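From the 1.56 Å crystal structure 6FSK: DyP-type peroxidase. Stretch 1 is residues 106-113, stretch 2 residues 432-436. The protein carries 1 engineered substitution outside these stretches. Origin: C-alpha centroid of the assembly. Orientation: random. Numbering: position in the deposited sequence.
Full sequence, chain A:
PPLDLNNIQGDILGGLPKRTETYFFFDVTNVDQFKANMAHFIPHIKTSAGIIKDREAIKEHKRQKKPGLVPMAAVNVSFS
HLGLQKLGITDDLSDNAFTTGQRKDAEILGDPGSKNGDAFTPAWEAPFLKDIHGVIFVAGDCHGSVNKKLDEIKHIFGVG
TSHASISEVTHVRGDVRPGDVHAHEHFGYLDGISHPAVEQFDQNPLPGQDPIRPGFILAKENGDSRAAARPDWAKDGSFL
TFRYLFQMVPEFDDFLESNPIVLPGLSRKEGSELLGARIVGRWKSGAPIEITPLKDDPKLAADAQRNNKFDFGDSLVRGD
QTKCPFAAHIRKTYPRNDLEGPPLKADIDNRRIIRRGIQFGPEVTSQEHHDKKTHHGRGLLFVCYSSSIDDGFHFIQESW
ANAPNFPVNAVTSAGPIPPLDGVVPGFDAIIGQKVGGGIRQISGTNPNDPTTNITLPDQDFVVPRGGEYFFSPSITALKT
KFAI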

ATOM      1  N   ALA A 106      13.734   1.154  -7.857  1.00 10.50           N
ATOM      2  CA  ALA A 106      12.991   2.367  -8.051  1.00 10.79           C
ATOM      3  C   ALA A 106      13.180   2.914  -9.480  1.00 11.32           C
ATOM      4  O   ALA A 106      12.321   3.585 -10.046  1.00 10.86           O
ATOM      5  CB  ALA A 106      13.430   3.430  -7.057  1.00 12.13           C
ATOM      6  N   GLU A 107      14.298   2.588 -10.134  1.00 10.61           N
ATOM      7  CA  GLU A 107      14.470   2.984 -11.537  1.00 12.39           C
ATOM      8  C   GLU A 107      13.363   2.391 -12.400  1.00 11.64           C
ATOM      9  O   GLU A 107      12.686   3.114 -13.120  1.00 11.88           O
ATOM     10  CB  GLU A 107      15.831   2.488 -12.057  1.00 13.26           C
ATOM     11  CG  GLU A 107      16.160   3.055 -13.439  1.00 13.70           C
ATOM     12  CD  GLU A 107      17.500   2.609 -14.007  1.00 17.39           C
ATOM     13  OE1 GLU A 107      18.311   1.923 -13.314  1.00 18.49           O
ATOM     14  OE2 GLU A 107      17.757   3.027 -15.188  1.00 23.07           O
ATOM     15  N   ILE A 108      13.142   1.087 -12.246  1.00 11.33           N
ATOM     16  CA  ILE A 108      12.083   0.418 -12.983  1.00 12.19           C
ATOM     17  C   ILE A 108      10.700   0.798 -12.497  1.00 13.65           C
ATOM     18  O   ILE A 108       9.760   0.862 -13.319  1.00 13.50           O
ATOM     19  CB  ILE A 108      12.358  -1.072 -13.031  1.00 14.10           C
ATOM     20  CG1 ILE A 108      13.576  -1.297 -14.029  1.00 18.29           C
ATOM     21  CG2 ILE A 108      11.158  -1.869 -13.451  1.00 16.01           C
ATOM     22  CD1 ILE A 108      14.027  -2.742 -13.950  1.00 22.53           C
ATOM     23  N   LEU A 109      10.584   1.102 -11.204  1.00 11.91           N
ATOM     24  CA  LEU A 109       9.280   1.587 -10.686  1.00 11.70           C
ATOM     25  C   LEU A 109       8.873   2.884 -11.320  1.00 10.91           C
ATOM     26  O   LEU A 109       7.662   3.279 -11.324  1.00  9.68           O
ATOM     27  CB  LEU A 109       9.239   1.725  -9.168  1.00 12.36           C
ATOM     28  CG  LEU A 109       9.531   0.499  -8.320  1.00 12.20           C
ATOM     29  CD1 LEU A 109       9.543   0.877  -6.845  1.00 13.55           C
ATOM     30  CD2 LEU A 109       8.572  -0.620  -8.588  1.00 12.33           C
ATOM     31  N   GLY A 110       9.839   3.654 -11.839  1.00 10.10           N
ATOM     32  CA  GLY A 110       9.552   4.934 -12.462  1.00 10.23           C
ATOM     33  C   GLY A 110       9.825   6.165 -11.616  1.00 10.78           C
ATOM     34  O   GLY A 110       9.433   7.277 -12.022  1.00 11.20           O
ATOM     35  N   ASP A 111      10.482   6.010 -10.486  1.00 10.12           N
ATOM     36  CA  ASP A 111      10.748   7.102  -9.576  1.00 10.05           C
ATOM     37  C   ASP A 111      11.631   8.130 -10.290  1.00 12.23           C
ATOM     38  O   ASP A 111      12.512   7.794 -11.050  1.00 12.91           O
ATOM     39  CB  ASP A 111      11.489   6.656  -8.328  1.00 10.53           C
ATOM     40  CG  ASP A 111      10.598   5.911  -7.314  1.00  9.90           C
ATOM     41  OD1 ASP A 111       9.546   5.392  -7.755  1.00 11.26           O
ATOM     42  OD2 ASP A 111      10.960   5.780  -6.123  1.00  9.68           O
ATOM     43  N   PRO A 112      11.400   9.400  -9.956  1.00 14.40           N
ATOM     44  CA  PRO A 112      12.381  10.434 -10.374  1.00 15.37           C
ATOM     45  C   PRO A 112      13.772  10.122  -9.848  1.00 15.43           C
ATOM     46  O   PRO A 112      13.939   9.541  -8.751  1.00 13.69           O
ATOM     47  CB  PRO A 112      11.849  11.712  -9.746  1.00 14.85           C
ATOM     48  CG  PRO A 112      10.411  11.449  -9.388  1.00 15.60           C
ATOM     49  CD  PRO A 112      10.397   9.959  -9.033  1.00 14.86           C
ATOM     50  N   GLY A 113      14.798  10.498 -10.614  1.00 15.66           N
ATOM     51  CA  GLY A 113      16.130  10.129 -10.211  1.00 15.95           C
ATOM     52  C   GLY A 113      17.124  10.543 -11.263  1.00 18.48           C
ATOM     53  O   GLY A 113      16.727  11.203 -12.189  1.00 20.94           O
ATOM     54  N   GLY A 432       0.653   6.309 -11.230  1.00  8.27           N
ATOM     55  CA  GLY A 432       1.437   5.893 -12.441  1.00  9.65           C
ATOM     56  C   GLY A 432       2.642   6.765 -12.700  1.00 10.02           C
ATOM     57  O   GLY A 432       2.516   8.020 -12.560  1.00 11.14           O
ATOM     58  N   GLN A 433       3.798   6.187 -12.995  1.00  9.43           N
ATOM     59  CA  GLN A 433       5.016   6.938 -13.211  1.00 10.55           C
ATOM     60  C   GLN A 433       5.546   6.614 -14.565  1.00 11.03           C
ATOM     61  O   GLN A 433       5.437   5.446 -15.047  1.00 11.01           O
ATOM     62  CB  GLN A 433       6.072   6.537 -12.170  1.00 10.75           C
ATOM     63  CG  GLN A 433       5.661   6.927 -10.781  1.00 10.61           C
ATOM     64  CD  GLN A 433       6.779   6.851  -9.741  1.00 12.30           C
ATOM     65  OE1 GLN A 433       7.153   7.895  -9.145  1.00 16.12           O
ATOM     66  NE2 GLN A 433       7.329   5.667  -9.558  1.00 11.40           N
ATOM     67  N   LYS A 434       6.131   7.611 -15.219  1.00 11.62           N
ATOM     68  CA  LYS A 434       6.704   7.393 -16.549  1.00 12.73           C
ATOM     69  C   LYS A 434       8.236   7.517 -16.328  1.00 13.75           C
ATOM     70  O   LYS A 434       8.729   8.596 -15.925  1.00 15.09           O
ATOM     71  CB  LYS A 434       6.184   8.432 -17.552  1.00 15.07           C
ATOM     72  CG  LYS A 434       6.769   8.174 -18.964  1.00 16.30           C
ATOM     73  CD  LYS A 434       5.926   8.966 -19.977  1.00 19.26           C
ATOM     74  CE  LYS A 434       5.701   8.315 -21.235  1.00 24.34           C
ATOM     75  NZ  LYS A 434       4.990   9.232 -22.141  1.00 23.95           N
ATOM     76  N   VAL A 435       9.000   6.468 -16.653  1.00 12.18           N
ATOM     77  CA  VAL A 435      10.439   6.498 -16.588  1.00 12.83           C
ATOM     78  C   VAL A 435      10.995   7.687 -17.440  1.00 14.31           C
ATOM     79  O   VAL A 435      10.582   7.877 -18.582  1.00 15.63           O
ATOM     80  CB  VAL A 435      10.979   5.177 -17.146  1.00 13.88           C
ATOM     81  CG1 VAL A 435      12.502   5.257 -17.408  1.00 15.31           C
ATOM     82  CG2 VAL A 435      10.677   4.000 -16.182  1.00 14.11           C
ATOM     83  N   GLY A 436      11.830   8.472 -16.800  1.00 16.72           N
ATOM     84  CA  GLY A 436      12.323   9.734 -17.378  1.00 20.49           C
ATOM     85  C   GLY A 436      11.540  10.934 -17.086  1.00 20.50           C
ATOM     86  O   GLY A 436      11.908  12.041 -17.500  1.00 21.03           O
TER
HETATM   87  O   HOH W   1      10.460   9.316 -13.512  1.00 31.82           O
HETATM   88  O   HOH W   2      12.300   8.835 -13.961  1.00 28.20           O

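Gly-432 makes no contact with stretch 1, so the interface begins at Gln-433, whose CA-to-CB bond points toward the helix end formed by residues 106-109 and the turn beyond. With chi1 at m and chi2 at t, its amide reaches that turn and NE2 donates twice: to Leu-109 O (3.0 Å, N-H...O angle 141°) and to Asp-111 OD1 (2.9 Å, 178°). The second bond is nearly linear, the first more bent. An amide suits this buried place because one nitrogen carries two hydrogens, and a backbone carbonyl and a carboxylate oxygen receive them. Asp-111 meets it although its CA-to-CB bond points away, since chi1 at m brings the carboxylate back.

Gly-110 lies against Gln-433. Its phi of 101° closes a Schellman motif, with Asp-111 N bonded to Ala-106 O at 3.1 Å. Glycine fits on two counts: an ideal CB would be jammed against the preceding carbonyl and would lie 2.7 Å from Gln-433 CB.

The CA-to-CB bond of Lys-434 points away, and the residue contributes its carbonyl instead: water 1 donates to both Lys-434 O (3.1 Å) and Gly-110 O (2.7 Å). Val-435 then adds van der Waals contact against the backbone of the turn, CG2 lying 4.0 Å from Gly-110 CA and 3.8 Å from Glu-107 O. Water 2 accepts from Gly-436 N (2.9 Å) and donates to Asp-111 O (3.1 Å). Between them the stretches bury 257 Å², both sides summed.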